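Local coordinates for beta-1,3-glucosyltransferase (Paecilomyces sp. J18, PDB 5JVV), which is a glucosyltransferase of one compact chain, built around two stacked beta sheets, at residues Leu55-Thr60 against Phe243-Cys248. Sequence-based numbering, arbitrary orientation.
Sequences LGVDHT and FDTTFC
F243 meets L55 through its CB rather than its ring: L55 CD1 lies 4.1 Å from F243 CB, and the two side chains cross at about a right angle. The ring itself leads away, where it stacks on F104 and meets W289 edge-to-face. Two residues on, T245 reaches the backbone of 55-60 through a single bridging water, which accepts from T245 OG1 at 2.6 Å and donates to L55 O at 3.2 Å; no direct hydrogen bond joins the segments. T245 CG2 is also 4.4 Å from V57 CG1, a loose approach. Sheet membership identifies two layers of a beta sandwich: L55 ends strand 53-55 of the antiparallel sheet that includes 289-297, 240-247 belongs to the other, mixed sheet, and side chains from each point at the other; V57 lies just past its strand. At F247 the two side chains come from opposite directions, and the CZ end of the ring edge meets V57, CZ being 3.8 Å from V57 CG1. V57 CB lies in the ring plane at the edge, 4.0 Å from CZ, while CG1 approaches obliquely. With CG1 anti to the carbonyl carbon (chi1 -56°), the V57 branches fork about CZ, CG2 coming to 4.1 Å. F284 touches V57 and packs edge-to-face with F247.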
loop_
_atom_site.group_PDB
_atom_site.type_symbol
_atom_site.label_atom_id
_atom_site.label_comp_id
_atom_site.label_asym_id
_atom_site.label_seq_id
_atom_site.Cartn_x
_atom_site.Cartn_y
_atom_site.Cartn_z
ATOM N N LEU A 55 -12.955 -0.028 0.741
ATOM C CA LEU A 55 -12.421 0.875 1.769
ATOM C C LEU A 55 -12.209 2.234 1.115
ATOM O O LEU A 55 -11.297 2.402 0.312
ATOM C CB LEU A 55 -11.084 0.367 2.307
ATOM C CG LEU A 55 -10.941 -1.112 2.666
ATOM C CD1 LEU A 55 -9.483 -1.412 2.994
ATOM C CD2 LEU A 55 -11.873 -1.483 3.836
ATOM N N GLY A 56 -13.046 3.200 1.461
ATOM C CA GLY A 56 -13.009 4.500 0.822
ATOM C C GLY A 56 -12.843 5.629 1.815
ATOM O O GLY A 56 -12.527 5.402 2.987
ATOM N N VAL A 57 -13.061 6.845 1.339
ATOM C CA VAL A 57 -12.879 8.037 2.161
ATOM C C VAL A 57 -14.111 8.929 2.057
ATOM O O VAL A 57 -14.995 8.700 1.232
ATOM C CB VAL A 57 -11.614 8.834 1.740
ATOM C CG1 VAL A 57 -10.373 7.942 1.781
ATOM C CG2 VAL A 57 -11.787 9.455 0.347
ATOM N N ASP A 58 -14.182 9.953 2.900
ATOM C CA ASP A 58 -15.247 10.937 2.807
ATOM C C ASP A 58 -15.038 11.734 1.517
ATOM O O ASP A 58 -14.061 12.464 1.394
ATOM C CB ASP A 58 -15.154 11.859 4.034
ATOM C CG ASP A 58 -16.181 12.979 4.036
ATOM O OD1 ASP A 58 -16.733 13.343 2.977
ATOM O OD2 ASP A 58 -16.415 13.538 5.130
ATOM N N HIS A 59 -15.935 11.569 0.550
ATOM C CA HIS A 59 -15.866 12.337 -0.693
ATOM C C HIS A 59 -17.082 13.243 -0.840
ATOM O O HIS A 59 -17.495 13.584 -1.954
ATOM C CB HIS A 59 -15.724 11.411 -1.911
ATOM C CG HIS A 59 -16.788 10.358 -2.014
ATOM N ND1 HIS A 59 -18.046 10.606 -2.543
ATOM C CD2 HIS A 59 -16.787 9.050 -1.669
ATOM C CE1 HIS A 59 -18.758 9.499 -2.515
ATOM N NE2 HIS A 59 -18.019 8.534 -1.989
ATOM N N THR A 60 -17.638 13.641 0.299
ATOM C CA THR A 60 -18.876 14.417 0.351
ATOM C C THR A 60 -18.689 15.792 0.984
ATOM O O THR A 60 -19.154 16.812 0.458
ATOM C CB THR A 60 -19.929 13.641 1.171
ATOM O OG1 THR A 60 -20.262 12.428 0.480
ATOM C CG2 THR A 60 -21.189 14.467 1.360
ATOM N N PHE A 243 -3.633 -1.934 5.198
ATOM C CA PHE A 243 -4.151 -1.162 4.079
ATOM C C PHE A 243 -4.578 0.169 4.654
ATOM O O PHE A 243 -5.311 0.213 5.642
ATOM C CB PHE A 243 -5.392 -1.807 3.438
ATOM C CG PHE A 243 -5.115 -3.039 2.616
ATOM C CD1 PHE A 243 -4.838 -2.942 1.253
ATOM C CD2 PHE A 243 -5.161 -4.306 3.197
ATOM C CE1 PHE A 243 -4.598 -4.082 0.491
ATOM C CE2 PHE A 243 -4.925 -5.446 2.441
ATOM C CZ PHE A 243 -4.639 -5.334 1.086
ATOM N N ASP A 244 -4.143 1.265 4.044
ATOM C CA ASP A 244 -4.635 2.559 4.482
ATOM C C ASP A 244 -4.654 3.546 3.331
ATOM O O ASP A 244 -4.077 3.288 2.270
ATOM C CB ASP A 244 -3.820 3.093 5.680
ATOM C CG ASP A 244 -2.448 3.599 5.285
ATOM O OD1 ASP A 244 -1.437 3.101 5.835
ATOM O OD2 ASP A 244 -2.367 4.520 4.442
ATOM N N THR A 245 -5.345 4.662 3.539
ATOM C CA THR A 245 -5.185 5.840 2.700
ATOM C C THR A 245 -5.104 7.037 3.636
ATOM O O THR A 245 -6.044 7.304 4.390
ATOM C CB THR A 245 -6.356 6.035 1.730
ATOM O OG1 THR A 245 -6.505 4.855 0.928
ATOM C CG2 THR A 245 -6.112 7.239 0.812
ATOM N N THR A 246 -3.969 7.730 3.617
ATOM C CA THR A 246 -3.856 9.000 4.327
ATOM C C THR A 246 -3.787 10.133 3.306
ATOM O O THR A 246 -3.948 9.885 2.107
ATOM C CB THR A 246 -2.666 9.001 5.323
ATOM O OG1 THR A 246 -2.731 10.177 6.138
ATOM C CG2 THR A 246 -1.313 8.952 4.602
ATOM N N PHE A 247 -3.581 11.366 3.770
ATOM C CA PHE A 247 -3.540 12.527 2.880
ATOM C C PHE A 247 -2.431 13.439 3.331
ATOM O O PHE A 247 -2.216 13.575 4.525
ATOM C CB PHE A 247 -4.845 13.323 2.952
ATOM C CG PHE A 247 -6.060 12.539 2.539
ATOM C CD1 PHE A 247 -6.391 12.406 1.197
ATOM C CD2 PHE A 247 -6.885 11.959 3.498
ATOM C CE1 PHE A 247 -7.532 11.690 0.812
ATOM C CE2 PHE A 247 -8.018 11.240 3.123
ATOM C CZ PHE A 247 -8.344 11.112 1.782
ATOM N N CYS A 248 -1.733 14.055 2.385
ATOM C CA CYS A 248 -0.728 15.071 2.704
ATOM C C CYS A 248 0.338 14.493 3.652
ATOM O O CYS A 248 0.900 13.438 3.371
ATOM C CB CYS A 248 -1.419 16.351 3.227
ATOM S SG CYS A 248 -2.671 17.004 2.052
HETATM O O HOH W 1 -9.060 4.647 0.426
#